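Local coordinates for protein extracellular invertase (Aspergillus kawachii, PDB 5XHA) that probably hydrolyses sucrose into glucose and fructose outside the cell, as an invertase of glycoside hydrolase family 32, at residues Ala96-Ser101 / Leu114-Ser119; Ser475-Leu480 / Thr573-Phe578; Ser482-Thr487 / Tyr569-Asn574. All coordinates share one frame; numbering follows the deposited sequence.

Contact 1: residues Ala96-Ser101 / Leu114-Ser119; sequences AVFDGS and LYTSVS. With FRU (beta-D-fructofuranose), chain B.
V118 sets its CG2 methyl over the centre of one face of the F98 ring, 3.5 Å from CD2 of that ring. This is a CH-pi contact. V118 CG1 points away from the backbone N (chi1 -179°), which leaves CG2 as the branch that meets the ring. The opposite face of the ring carries C6 of a bound fructose. This C6 lies 3.6 Å from F98 CD1, toward the rim. The phenyl group is thus held between a methyl and the ligand. Another bound fructose also touches F98.

Other apolar contacts lie along the strands. A96 CB touches V118 CB, and F98 CB meets T116 CB. V97 CG1 reaches CD2 of Y115 at 3.8 Å, on the face of the sheet shared by these two side chains. The hydroxyl of Y115 is bonded to D93.

Six backbone hydrogen bonds join the antiparallel strands. A96 with V118 and S101 with L114 form the regular hydrogen-bonded pairs. Between them the register slips by one residue. F98 N donates to T116 O at 2.9 Å, and T116 N donates to D99 O at 3.1 Å. F98 and D99 therefore both stand opposite T116, a beta bulge. Next to it G100, which has no side chain, passes close to Y115.

The bulge also serves the ligand. D99 N donates to fructose O4 at 3.2 Å, with a nearly straight N-H...O angle of 172°. The D99 carboxylate flanks the same oxygen, its CG 3.1 Å from O4. D41, R170 and D171 bond the sugar as well, and T116 OG1 is bonded to D171 N and Q136. R170, D171 and P172 make up the Arg-Asp-Pro sequence known from family 32. The arrangement is that of a bulged beta hairpin lining the fructose pocket of the family's five-bladed beta-propeller.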
ATOM      1  N   ALA A  96      12.980   4.799   2.020  1.00 28.17           N
ATOM      2  CA  ALA A  96      14.106   4.295   1.243  1.00 27.68           C
ATOM      3  C   ALA A  96      13.704   3.790  -0.131  1.00 27.80           C
ATOM      4  O   ALA A  96      12.529   3.496  -0.383  1.00 28.14           O
ATOM      5  CB  ALA A  96      14.850   3.214   2.027  1.00 26.76           C
ATOM      6  N   VAL A  97      14.692   3.757  -1.015  1.00 27.20           N
ATOM      7  CA  VAL A  97      14.600   3.137  -2.316  1.00 27.87           C
ATOM      8  C   VAL A  97      15.562   1.963  -2.329  1.00 28.46           C
ATOM      9  O   VAL A  97      16.776   2.149  -2.218  1.00 27.90           O
ATOM     10  CB  VAL A  97      15.013   4.106  -3.431  1.00 27.95           C
ATOM     11  CG1 VAL A  97      15.141   3.386  -4.763  1.00 27.41           C
ATOM     12  CG2 VAL A  97      14.012   5.242  -3.529  1.00 29.06           C
ATOM     13  N   PHE A  98      15.016   0.762  -2.475  1.00 27.98           N
ATOM     14  CA  PHE A  98      15.824  -0.436  -2.604  1.00 28.82           C
ATOM     15  C   PHE A  98      15.899  -0.837  -4.107  1.00 29.24           C
ATOM     16  O   PHE A  98      15.421  -0.105  -4.975  1.00 28.16           O
ATOM     17  CB  PHE A  98      15.233  -1.562  -1.739  1.00 29.41           C
ATOM     18  CG  PHE A  98      15.434  -1.419  -0.236  1.00 29.48           C
ATOM     19  CD1 PHE A  98      16.184  -0.397   0.338  1.00 31.05           C
ATOM     20  CD2 PHE A  98      14.887  -2.373   0.612  1.00 29.37           C
ATOM     21  CE1 PHE A  98      16.354  -0.315   1.722  1.00 30.72           C
ATOM     22  CE2 PHE A  98      15.051  -2.291   1.988  1.00 29.97           C
ATOM     23  CZ  PHE A  98      15.804  -1.264   2.546  1.00 29.28           C
ATOM     24  N   ASP A  99      16.502  -1.988  -4.402  1.00 28.19           N
ATOM     25  CA  ASP A  99      16.765  -2.417  -5.770  1.00 29.12           C
ATOM     26  C   ASP A  99      15.514  -2.433  -6.650  1.00 29.21           C
ATOM     27  O   ASP A  99      14.408  -2.705  -6.189  1.00 28.79           O
ATOM     28  CB  ASP A  99      17.367  -3.826  -5.813  1.00 29.67           C
ATOM     29  CG  ASP A  99      18.690  -3.939  -5.082  1.00 31.47           C
ATOM     30  OD1 ASP A  99      19.292  -2.893  -4.777  1.00 34.67           O
ATOM     31  OD2 ASP A  99      19.124  -5.084  -4.818  1.00 31.69           O
ATOM     32  N   GLY A 100      15.726  -2.178  -7.929  1.00 26.48           N
ATOM     33  CA  GLY A 100      14.689  -2.335  -8.922  1.00 28.83           C
ATOM     34  C   GLY A 100      15.333  -2.768 -10.221  1.00 29.00           C
ATOM     35  O   GLY A 100      16.556  -2.683 -10.358  1.00 28.88           O
ATOM     36  N   SER A 101      14.501  -3.217 -11.162  1.00 28.20           N
ATOM     37  CA  SER A 101      14.941  -3.601 -12.482  1.00 27.07           C
ATOM     38  C   SER A 101      14.094  -2.896 -13.546  1.00 28.12           C
ATOM     39  O   SER A 101      13.024  -2.359 -13.259  1.00 27.38           O
ATOM     40  CB  SER A 101      14.881  -5.124 -12.634  1.00 27.11           C
ATOM     41  OG  SER A 101      13.571  -5.615 -12.402  1.00 28.02           O
ATOM     42  N   LEU A 114      10.741  -0.981 -12.180  1.00 27.43           N
ATOM     43  CA  LEU A 114       9.965  -1.558 -11.102  1.00 28.17           C
ATOM     44  C   LEU A 114      10.933  -1.790  -9.936  1.00 27.66           C
ATOM     45  O   LEU A 114      11.941  -2.490 -10.081  1.00 27.44           O
ATOM     46  CB  LEU A 114       9.325  -2.875 -11.544  1.00 28.47           C
ATOM     47  CG  LEU A 114       8.561  -3.702 -10.516  1.00 28.31           C
ATOM     48  CD1 LEU A 114       7.380  -2.947  -9.963  1.00 29.17           C
ATOM     49  CD2 LEU A 114       8.084  -5.002 -11.152  1.00 30.01           C
ATOM     50  N   TYR A 115      10.631  -1.185  -8.794  1.00 26.73           N
ATOM     51  CA  TYR A 115      11.582  -1.144  -7.697  1.00 27.14           C
ATOM     52  C   TYR A 115      10.902  -1.234  -6.356  1.00 25.74           C
ATOM     53  O   TYR A 115       9.712  -0.961  -6.234  1.00 26.13           O
ATOM     54  CB  TYR A 115      12.401   0.147  -7.777  1.00 27.23           C
ATOM     55  CG  TYR A 115      11.667   1.406  -7.335  1.00 27.44           C
ATOM     56  CD1 TYR A 115      10.847   2.092  -8.208  1.00 27.91           C
ATOM     57  CD2 TYR A 115      11.823   1.916  -6.033  1.00 27.92           C
ATOM     58  CE1 TYR A 115      10.193   3.246  -7.820  1.00 28.36           C
ATOM     59  CE2 TYR A 115      11.167   3.064  -5.635  1.00 26.73           C
ATOM     60  CZ  TYR A 115      10.359   3.725  -6.528  1.00 27.95           C
ATOM     61  OH  TYR A 115       9.710   4.869  -6.143  1.00 28.82           O
ATOM     62  N   THR A 116      11.683  -1.589  -5.343  1.00 25.67           N
ATOM     63  CA  THR A 116      11.160  -1.667  -3.988  1.00 25.62           C
ATOM     64  C   THR A 116      11.119  -0.302  -3.286  1.00 26.38           C
ATOM     65  O   THR A 116      12.144   0.269  -2.926  1.00 26.51           O
ATOM     66  CB  THR A 116      11.945  -2.660  -3.134  1.00 25.54           C
ATOM     67  OG1 THR A 116      11.823  -3.972  -3.694  1.00 25.56           O
ATOM     68  CG2 THR A 116      11.396  -2.682  -1.721  1.00 26.70           C
ATOM     69  N   SER A 117       9.902   0.190  -3.095  1.00 26.86           N
ATOM     70  CA  SER A 117       9.633   1.420  -2.373  1.00 27.72           C
ATOM     71  C   SER A 117       9.421   1.099  -0.878  1.00 28.83           C
ATOM     72  O   SER A 117       8.515   0.330  -0.546  1.00 27.86           O
ATOM     73  CB  SER A 117       8.391   2.083  -2.957  1.00 26.36           C
ATOM     74  OG  SER A 117       7.401   1.129  -3.328  1.00 25.50           O
ATOM     75  N   VAL A 118      10.250   1.703  -0.010  1.00 28.01           N
ATOM     76  CA  VAL A 118      10.311   1.411   1.430  1.00 28.32           C
ATOM     77  C   VAL A 118       9.684   2.527   2.286  1.00 29.07           C
ATOM     78  O   VAL A 118      10.025   3.721   2.156  1.00 27.74           O
ATOM     79  CB  VAL A 118      11.757   1.195   1.897  1.00 29.40           C
ATOM     80  CG1 VAL A 118      11.821   0.862   3.389  1.00 30.65           C
ATOM     81  CG2 VAL A 118      12.437   0.107   1.065  1.00 30.40           C
ATOM     82  N   SER A 119       8.756   2.120   3.151  1.00 27.30           N
ATOM     83  CA  SER A 119       8.001   3.036   4.000  1.00 26.57           C
ATOM     84  C   SER A 119       8.268   2.895   5.511  1.00 27.70           C
ATOM     85  O   SER A 119       7.862   3.761   6.286  1.00 27.18           O
ATOM     86  CB  SER A 119       6.514   2.825   3.735  1.00 25.89           C
ATOM     87  OG  SER A 119       6.207   3.132   2.386  1.00 26.06           O
TER
HETATM   88  C1  FRU B   2      21.282  -6.653  -0.446  1.00 46.26           C
HETATM   89  C2  FRU B   2      20.145  -5.637  -0.130  1.00 47.46           C
HETATM   90  C3  FRU B   2      18.990  -5.776  -1.138  1.00 41.75           C
HETATM   91  C4  FRU B   2      18.333  -4.399  -1.037  1.00 42.87           C
HETATM   92  C5  FRU B   2      19.515  -3.465  -0.811  1.00 44.21           C
HETATM   93  C6  FRU B   2      19.228  -2.346   0.191  1.00 45.00           C
HETATM   94  O1  FRU B   2      22.581  -6.178  -0.038  1.00 41.54           O
HETATM   95  O3  FRU B   2      18.118  -6.882  -0.868  1.00 34.12           O
HETATM   96  O4  FRU B   2      17.613  -4.012  -2.207  1.00 42.69           O
HETATM   97  O5  FRU B   2      20.602  -4.283  -0.341  1.00 48.12           O
HETATM   98  O6  FRU B   2      20.439  -1.651   0.548  1.00 43.41           O

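Contact 2: residues Ser475-Leu480 / Thr573-Phe578; sequences SGFQIL and TNISFF
F477 and F577 lie side by side and point the same way from neighbouring strands. F477 CE1 touches F577 CD1 at 3.8 Å. The ring planes are inclined at 40°. Both rings have CG placed beside the backbone N (chi1 -63° in F477). With similar first torsions they leave their strands in the same direction. Each also meets the ring of F587 edge-to-face. I575 adds to this apolar side: its CG1 approaches I479 CG2 at 4.2 Å, and its CG2 lies near F477.

These side chains face the second sheet of the C-terminal beta-sandwich of family 32. F477 and I575 touch L458 of strand 455-463, while F477 and F577 touch V590 of strand 585-594. The contact thus joins two neighbouring inner strands of one layer and sends F477 and F577 into the space between the layers.

Four backbone hydrogen bonds hold the antiparallel pair. G476 with F578 and Q478 with S576 each give and accept one bond. The shortest runs from Q478 N to S576 O, 2.8 Å. Past the second pair, I575 CA is 3.2 Å from Q478 O in a CA-H...O contact.

On the side away from F477, Q478 and S576 lie next to each other with F578. The Q478 chain is extended, and its OE1 is bonded to S481. F578 brings the edge of its ring near G476 N, with CD2 3.8 Å from that nitrogen. At the other end regular pairing stops. T573 and N574 both face S481 in a classic beta bulge, and a water accepts from L480 N at 2.8 Å and gives a weak bond to T573 O.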
ATOM      1  N   SER A 475      50.442 -24.378  -3.733  1.00 42.05           N
ATOM      2  CA  SER A 475      51.176 -23.735  -4.814  1.00 40.49           C
ATOM      3  C   SER A 475      50.406 -22.560  -5.421  1.00 40.38           C
ATOM      4  O   SER A 475      49.204 -22.631  -5.625  1.00 40.57           O
ATOM      5  CB  SER A 475      51.483 -24.755  -5.907  1.00 42.70           C
ATOM      6  OG  SER A 475      52.051 -25.925  -5.353  1.00 44.82           O
ATOM      7  N   GLY A 476      51.122 -21.484  -5.718  1.00 40.03           N
ATOM      8  CA  GLY A 476      50.544 -20.319  -6.346  1.00 39.10           C
ATOM      9  C   GLY A 476      51.548 -19.194  -6.511  1.00 40.83           C
ATOM     10  O   GLY A 476      52.680 -19.409  -6.949  1.00 41.54           O
ATOM     11  N   PHE A 477      51.120 -17.982  -6.183  1.00 39.45           N
ATOM     12  CA  PHE A 477      51.940 -16.805  -6.357  1.00 38.13           C
ATOM     13  C   PHE A 477      51.857 -15.914  -5.140  1.00 39.17           C
ATOM     14  O   PHE A 477      50.832 -15.838  -4.455  1.00 39.94           O
ATOM     15  CB  PHE A 477      51.499 -16.019  -7.595  1.00 38.05           C
ATOM     16  CG  PHE A 477      51.671 -16.774  -8.877  1.00 38.89           C
ATOM     17  CD1 PHE A 477      52.903 -16.806  -9.519  1.00 40.10           C
ATOM     18  CD2 PHE A 477      50.615 -17.482  -9.427  1.00 38.70           C
ATOM     19  CE1 PHE A 477      53.070 -17.516 -10.695  1.00 39.73           C
ATOM     20  CE2 PHE A 477      50.779 -18.200 -10.598  1.00 38.93           C
ATOM     21  CZ  PHE A 477      52.003 -18.217 -11.237  1.00 38.92           C
ATOM     22  N   GLN A 478      52.964 -15.250  -4.872  1.00 41.58           N
ATOM     23  CA  GLN A 478      53.009 -14.178  -3.910  1.00 42.37           C
ATOM     24  C   GLN A 478      53.033 -12.877  -4.711  1.00 40.91           C
ATOM     25  O   GLN A 478      53.792 -12.748  -5.672  1.00 42.57           O
ATOM     26  CB  GLN A 478      54.250 -14.320  -3.045  1.00 44.86           C
ATOM     27  CG  GLN A 478      54.326 -13.317  -1.927  1.00 47.10           C
ATOM     28  CD  GLN A 478      55.527 -13.545  -1.037  1.00 49.27           C
ATOM     29  OE1 GLN A 478      56.568 -12.921  -1.210  1.00 52.75           O
ATOM     30  NE2 GLN A 478      55.388 -14.440  -0.089  1.00 48.51           N
ATOM     31  N   ILE A 479      52.164 -11.938  -4.346  1.00 36.80           N
ATOM     32  CA  ILE A 479      52.034 -10.681  -5.067  1.00 35.16           C
ATOM     33  C   ILE A 479      52.041  -9.507  -4.099  1.00 32.56           C
ATOM     34  O   ILE A 479      51.954  -9.684  -2.879  1.00 34.58           O
ATOM     35  CB  ILE A 479      50.740 -10.646  -5.916  1.00 35.08           C
ATOM     36  CG1 ILE A 479      49.489 -10.718  -5.019  1.00 34.30           C
ATOM     37  CG2 ILE A 479      50.750 -11.772  -6.947  1.00 35.13           C
ATOM     38  CD1 ILE A 479      48.183 -10.637  -5.782  1.00 35.49           C
ATOM     39  N   LEU A 480      52.112  -8.312  -4.661  1.00 32.00           N
ATOM     40  CA  LEU A 480      52.132  -7.083  -3.887  1.00 35.56           C
ATOM     41  C   LEU A 480      53.145  -7.165  -2.724  1.00 37.39           C
ATOM     42  O   LEU A 480      52.832  -6.821  -1.580  1.00 36.34           O
ATOM     43  CB  LEU A 480      50.726  -6.744  -3.398  1.00 34.28           C
ATOM     44  CG  LEU A 480      49.696  -6.533  -4.513  1.00 34.01           C
ATOM     45  CD1 LEU A 480      48.275  -6.540  -3.954  1.00 34.94           C
ATOM     46  CD2 LEU A 480      49.969  -5.249  -5.271  1.00 32.54           C
ATOM     47  N   THR A 573      55.163  -4.380  -4.838  1.00 40.61           N
ATOM     48  CA  THR A 573      54.725  -4.689  -6.198  1.00 39.76           C
ATOM     49  C   THR A 573      55.344  -5.955  -6.777  1.00 40.21           C
ATOM     50  O   THR A 573      55.047  -6.328  -7.917  1.00 38.62           O
ATOM     51  CB  THR A 573      55.047  -3.522  -7.143  1.00 40.55           C
ATOM     52  OG1 THR A 573      56.442  -3.247  -7.086  1.00 41.65           O
ATOM     53  CG2 THR A 573      54.266  -2.256  -6.746  1.00 39.94           C
ATOM     54  N   ASN A 574      56.182  -6.634  -5.997  1.00 40.03           N
ATOM     55  CA  ASN A 574      56.929  -7.762  -6.515  1.00 40.47           C
ATOM     56  C   ASN A 574      56.058  -8.997  -6.580  1.00 39.52           C
ATOM     57  O   ASN A 574      55.103  -9.142  -5.822  1.00 36.33           O
ATOM     58  CB  ASN A 574      58.175  -8.035  -5.668  1.00 42.86           C
ATOM     59  CG  ASN A 574      59.204  -6.917  -5.765  1.00 42.54           C
ATOM     60  OD1 ASN A 574      59.615  -6.358  -4.764  1.00 49.06           O
ATOM     61  ND2 ASN A 574      59.608  -6.591  -6.965  1.00 42.71           N
ATOM     62  N   ILE A 575      56.396  -9.879  -7.505  1.00 38.37           N
ATOM     63  CA  ILE A 575      55.691 -11.129  -7.671  1.00 39.59           C
ATOM     64  C   ILE A 575      56.705 -12.263  -7.568  1.00 40.82           C
ATOM     65  O   ILE A 575      57.818 -12.141  -8.082  1.00 40.65           O
ATOM     66  CB  ILE A 575      54.976 -11.179  -9.033  1.00 38.94           C
ATOM     67  CG1 ILE A 575      53.918 -10.079  -9.113  1.00 39.56           C
ATOM     68  CG2 ILE A 575      54.343 -12.551  -9.258  1.00 39.65           C
ATOM     69  CD1 ILE A 575      53.258  -9.971 -10.463  1.00 41.92           C
ATOM     70  N   SER A 576      56.311 -13.354  -6.913  1.00 39.05           N
ATOM     71  CA  SER A 576      57.143 -14.541  -6.784  1.00 38.50           C
ATOM     72  C   SER A 576      56.304 -15.794  -6.965  1.00 40.43           C
ATOM     73  O   SER A 576      55.102 -15.795  -6.676  1.00 39.66           O
ATOM     74  CB  SER A 576      57.788 -14.600  -5.394  1.00 38.72           C
ATOM     75  OG  SER A 576      58.576 -13.455  -5.160  1.00 40.65           O
ATOM     76  N   PHE A 577      56.947 -16.863  -7.424  1.00 39.97           N
ATOM     77  CA  PHE A 577      56.346 -18.194  -7.384  1.00 41.35           C
ATOM     78  C   PHE A 577      56.270 -18.602  -5.929  1.00 39.52           C
ATOM     79  O   PHE A 577      57.114 -18.211  -5.117  1.00 40.44           O
ATOM     80  CB  PHE A 577      57.194 -19.229  -8.136  1.00 41.92           C
ATOM     81  CG  PHE A 577      57.298 -18.980  -9.604  1.00 41.65           C
ATOM     82  CD1 PHE A 577      56.356 -19.501 -10.476  1.00 43.83           C
ATOM     83  CD2 PHE A 577      58.349 -18.240 -10.124  1.00 41.85           C
ATOM     84  CE1 PHE A 577      56.458 -19.281 -11.840  1.00 44.05           C
ATOM     85  CE2 PHE A 577      58.452 -18.006 -11.486  1.00 41.62           C
ATOM     86  CZ  PHE A 577      57.511 -18.531 -12.345  1.00 43.18           C
ATOM     87  N   PHE A 578      55.256 -19.380  -5.593  1.00 39.45           N
ATOM     88  CA  PHE A 578      55.129 -19.900  -4.245  1.00 41.22           C
ATOM     89  C   PHE A 578      54.846 -21.385  -4.322  1.00 42.04           C
ATOM     90  O   PHE A 578      54.030 -21.811  -5.129  1.00 40.67           O
ATOM     91  CB  PHE A 578      54.008 -19.194  -3.484  1.00 41.89           C
ATOM     92  CG  PHE A 578      53.578 -19.931  -2.259  1.00 43.25           C
ATOM     93  CD1 PHE A 578      54.397 -19.956  -1.134  1.00 44.34           C
ATOM     94  CD2 PHE A 578      52.387 -20.637  -2.238  1.00 42.24           C
ATOM     95  CE1 PHE A 578      54.022 -20.645  -0.002  1.00 43.81           C
ATOM     96  CE2 PHE A 578      52.000 -21.333  -1.110  1.00 44.87           C
ATOM     97  CZ  PHE A 578      52.824 -21.344   0.010  1.00 47.43           C
TER
HETATM   98  O   HOH W   1      52.412  -7.502  -7.352  1.00 38.49           O

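Contact 3: residues Ser482-Thr487 / Tyr569-Asn574; sequences SEHEST and YANSTN
E485 OE1 is gripped by two donors from the 569-574 loop. S572 OG donates to it at 2.6 Å, onto the anti lone pair of OE1, turned away from OE2. Y569 N donates from the syn side at 3.1 Å, 28° out of the carboxylate plane. The other oxygen, OE2, accepts from the backbone N of A507 and of W568. Four bonds thus fix the carboxylate, which is buried. The negative charge is probably eased by this set of N-H and O-H donors. E485 reaches the site with its chain extended beyond CG (chi2 168°).

The bonds continue back across the contact. S482 OG donates to S572 OG at 2.7 Å, so the two hydroxyls form a chain of hydrogen bonds that ends on E485. S482 OG also accepts from H484 N at 3.2 Å, which makes an ST turn. A weak bond from E485 N falls on the same oxygen. S482 CB packs beside N571.

The aromatic part sits next to the polar one. The H484 ring lies face-to-face on the Y569 ring, with centroids 3.8 Å apart and planes at 22°. H484 CB adds to the overlap, 3.4 Å from Y569 CD2. On its far face the imidazole is covered by CG of E483, its neighbour in sequence. The edge of the tyrosine ring is turned to E485 OE1, so one residue both stacks and sits beside the carboxylate. Y569 O is bonded to K454.

Y569 to S572 is a type I beta turn, and S572 is also the centre of an inverse gamma turn. This is loop-to-loop packing at one end of the C-terminal beta-sandwich, where an ST turn and a type I turn meet around a buried glutamate.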
ATOM      1  N   SER A 482      57.030  -6.840  -0.790  1.00 40.52           N
ATOM      2  CA  SER A 482      58.217  -6.055  -0.480  1.00 41.94           C
ATOM      3  C   SER A 482      58.676  -6.590   0.863  1.00 44.01           C
ATOM      4  O   SER A 482      58.135  -7.578   1.351  1.00 45.30           O
ATOM      5  CB  SER A 482      57.874  -4.571  -0.369  1.00 40.39           C
ATOM      6  OG  SER A 482      56.976  -4.351   0.715  1.00 41.00           O
ATOM      7  N   GLU A 483      59.654  -5.946   1.484  1.00 48.07           N
ATOM      8  CA  GLU A 483      60.068  -6.361   2.826  1.00 49.89           C
ATOM      9  C   GLU A 483      58.969  -6.122   3.882  1.00 46.96           C
ATOM     10  O   GLU A 483      58.988  -6.749   4.920  1.00 45.96           O
ATOM     11  CB  GLU A 483      61.383  -5.682   3.237  1.00 52.97           C
ATOM     12  CG  GLU A 483      61.343  -4.162   3.245  1.00 58.40           C
ATOM     13  CD  GLU A 483      62.527  -3.525   3.964  1.00 65.61           C
ATOM     14  OE1 GLU A 483      63.012  -4.067   4.987  1.00 68.54           O
ATOM     15  OE2 GLU A 483      62.962  -2.449   3.504  1.00 68.91           O
ATOM     16  N   HIS A 484      58.013  -5.235   3.609  1.00 47.21           N
ATOM     17  CA  HIS A 484      56.978  -4.866   4.592  1.00 48.43           C
ATOM     18  C   HIS A 484      55.652  -5.640   4.435  1.00 44.83           C
ATOM     19  O   HIS A 484      54.880  -5.763   5.393  1.00 42.09           O
ATOM     20  CB  HIS A 484      56.646  -3.367   4.489  1.00 53.49           C
ATOM     21  CG  HIS A 484      57.835  -2.480   4.275  1.00 58.87           C
ATOM     22  ND1 HIS A 484      58.651  -2.058   5.308  1.00 60.33           N
ATOM     23  CD2 HIS A 484      58.332  -1.915   3.148  1.00 60.45           C
ATOM     24  CE1 HIS A 484      59.601  -1.280   4.826  1.00 60.46           C
ATOM     25  NE2 HIS A 484      59.430  -1.173   3.518  1.00 63.39           N
ATOM     26  N   GLU A 485      55.369  -6.116   3.223  1.00 40.87           N
ATOM     27  CA  GLU A 485      54.045  -6.623   2.892  1.00 38.31           C
ATOM     28  C   GLU A 485      54.110  -7.741   1.872  1.00 38.61           C
ATOM     29  O   GLU A 485      55.086  -7.855   1.144  1.00 34.99           O
ATOM     30  CB  GLU A 485      53.189  -5.498   2.319  1.00 37.34           C
ATOM     31  CG  GLU A 485      52.911  -4.350   3.277  1.00 36.83           C
ATOM     32  CD  GLU A 485      52.323  -3.139   2.599  1.00 35.69           C
ATOM     33  OE1 GLU A 485      52.811  -2.737   1.516  1.00 35.00           O
ATOM     34  OE2 GLU A 485      51.370  -2.562   3.164  1.00 35.52           O
ATOM     35  N   SER A 486      53.054  -8.558   1.832  1.00 39.28           N
ATOM     36  CA  SER A 486      52.874  -9.573   0.794  1.00 37.54           C
ATOM     37  C   SER A 486      51.473 -10.169   0.873  1.00 36.67           C
ATOM     38  O   SER A 486      50.833 -10.180   1.927  1.00 39.04           O
ATOM     39  CB  SER A 486      53.905 -10.699   0.922  1.00 35.92           C
ATOM     40  OG  SER A 486      53.793 -11.319   2.186  1.00 38.18           O
ATOM     41  N   THR A 487      51.020 -10.674  -0.262  1.00 35.72           N
ATOM     42  CA  THR A 487      49.740 -11.358  -0.370  1.00 35.16           C
ATOM     43  C   THR A 487      50.004 -12.667  -1.108  1.00 35.49           C
ATOM     44  O   THR A 487      50.700 -12.667  -2.122  1.00 36.30           O
ATOM     45  CB  THR A 487      48.745 -10.498  -1.169  1.00 34.13           C
ATOM     46  OG1 THR A 487      48.568  -9.235  -0.505  1.00 31.61           O
ATOM     47  CG2 THR A 487      47.405 -11.193  -1.295  1.00 33.20           C
ATOM     48  N   TYR A 569      52.776   0.323   0.967  1.00 38.52           N
ATOM     49  CA  TYR A 569      54.084   0.780   0.453  1.00 39.80           C
ATOM     50  C   TYR A 569      54.122   0.764  -1.085  1.00 40.14           C
ATOM     51  O   TYR A 569      53.658  -0.186  -1.718  1.00 40.19           O
ATOM     52  CB  TYR A 569      55.248  -0.045   1.071  1.00 40.06           C
ATOM     53  CG  TYR A 569      55.529   0.288   2.535  1.00 40.31           C
ATOM     54  CD1 TYR A 569      56.268   1.428   2.889  1.00 41.20           C
ATOM     55  CD2 TYR A 569      55.042  -0.524   3.571  1.00 40.94           C
ATOM     56  CE1 TYR A 569      56.509   1.750   4.224  1.00 38.88           C
ATOM     57  CE2 TYR A 569      55.289  -0.213   4.904  1.00 40.25           C
ATOM     58  CZ  TYR A 569      56.023   0.931   5.218  1.00 40.09           C
ATOM     59  OH  TYR A 569      56.259   1.255   6.527  1.00 38.86           O
ATOM     60  N   ALA A 570      54.664   1.834  -1.668  1.00 41.76           N
ATOM     61  CA  ALA A 570      54.805   1.991  -3.126  1.00 41.55           C
ATOM     62  C   ALA A 570      55.597   0.818  -3.696  1.00 43.86           C
ATOM     63  O   ALA A 570      55.377   0.352  -4.811  1.00 43.96           O
ATOM     64  CB  ALA A 570      55.522   3.299  -3.426  1.00 39.26           C
ATOM     65  N   ASN A 571      56.526   0.384  -2.865  1.00 43.69           N
ATOM     66  CA  ASN A 571      57.402  -0.749  -3.041  1.00 45.92           C
ATOM     67  C   ASN A 571      56.762  -2.118  -3.194  1.00 44.22           C
ATOM     68  O   ASN A 571      57.410  -3.056  -3.653  1.00 38.72           O
ATOM     69  CB  ASN A 571      58.203  -0.843  -1.731  1.00 50.93           C
ATOM     70  CG  ASN A 571      59.563  -1.361  -1.934  1.00 55.84           C
ATOM     71  OD1 ASN A 571      59.972  -1.602  -3.059  1.00 68.04           O
ATOM     72  ND2 ASN A 571      60.297  -1.522  -0.849  1.00 57.39           N
ATOM     73  N   SER A 572      55.542  -2.280  -2.692  1.00 41.26           N
ATOM     74  CA  SER A 572      54.958  -3.613  -2.562  1.00 40.80           C
ATOM     75  C   SER A 572      54.310  -4.037  -3.873  1.00 41.14           C
ATOM     76  O   SER A 572      53.075  -4.042  -4.015  1.00 40.86           O
ATOM     77  CB  SER A 572      53.973  -3.649  -1.394  1.00 40.92           C
ATOM     78  OG  SER A 572      54.642  -3.350  -0.183  1.00 39.46           O
ATOM     79  N   THR A 573      55.163  -4.380  -4.838  1.00 40.61           N
ATOM     80  CA  THR A 573      54.725  -4.689  -6.198  1.00 39.76           C
ATOM     81  C   THR A 573      55.344  -5.955  -6.777  1.00 40.21           C
ATOM     82  O   THR A 573      55.047  -6.328  -7.917  1.00 38.62           O
ATOM     83  CB  THR A 573      55.047  -3.522  -7.143  1.00 40.55           C
ATOM     84  OG1 THR A 573      56.442  -3.247  -7.086  1.00 41.65           O
ATOM     85  CG2 THR A 573      54.266  -2.256  -6.746  1.00 39.94           C
ATOM     86  N   ASN A 574      56.182  -6.634  -5.997  1.00 40.03           N
ATOM     87  CA  ASN A 574      56.929  -7.762  -6.515  1.00 40.47           C
ATOM     88  C   ASN A 574      56.058  -8.997  -6.580  1.00 39.52           C
ATOM     89  O   ASN A 574      55.103  -9.142  -5.822  1.00 36.33           O
ATOM     90  CB  ASN A 574      58.175  -8.035  -5.668  1.00 42.86           C
ATOM     91  CG  ASN A 574      59.204  -6.917  -5.765  1.00 42.54           C
ATOM     92  OD1 ASN A 574      59.615  -6.358  -4.764  1.00 49.06           O
ATOM     93  ND2 ASN A 574      59.608  -6.591  -6.965  1.00 42.71           N
TER

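In the fold
Contact 1 is alone in the N-terminal propeller. Its centre is 44 Å from that of contact 2 and 43 Å from that of contact 3, on the other side of the chain's centre. Contacts 2 and 3 share T573 and N574, and their centres are 10 Å apart. Contact 3 holds the loops that extend the two strands of contact 2, and I479 N probably bonds to T487 O between them. Contacts 1 and 2 are buried strand pairs; contact 3 is only partly buried. Aromatic groups serve differently: F98 meets a sugar, F477 and F577 pack between the layers of the sandwich, and Y569 stacks on histidine. Side-chain hydrogen bonds dominate contact 3, backbone bonds the others.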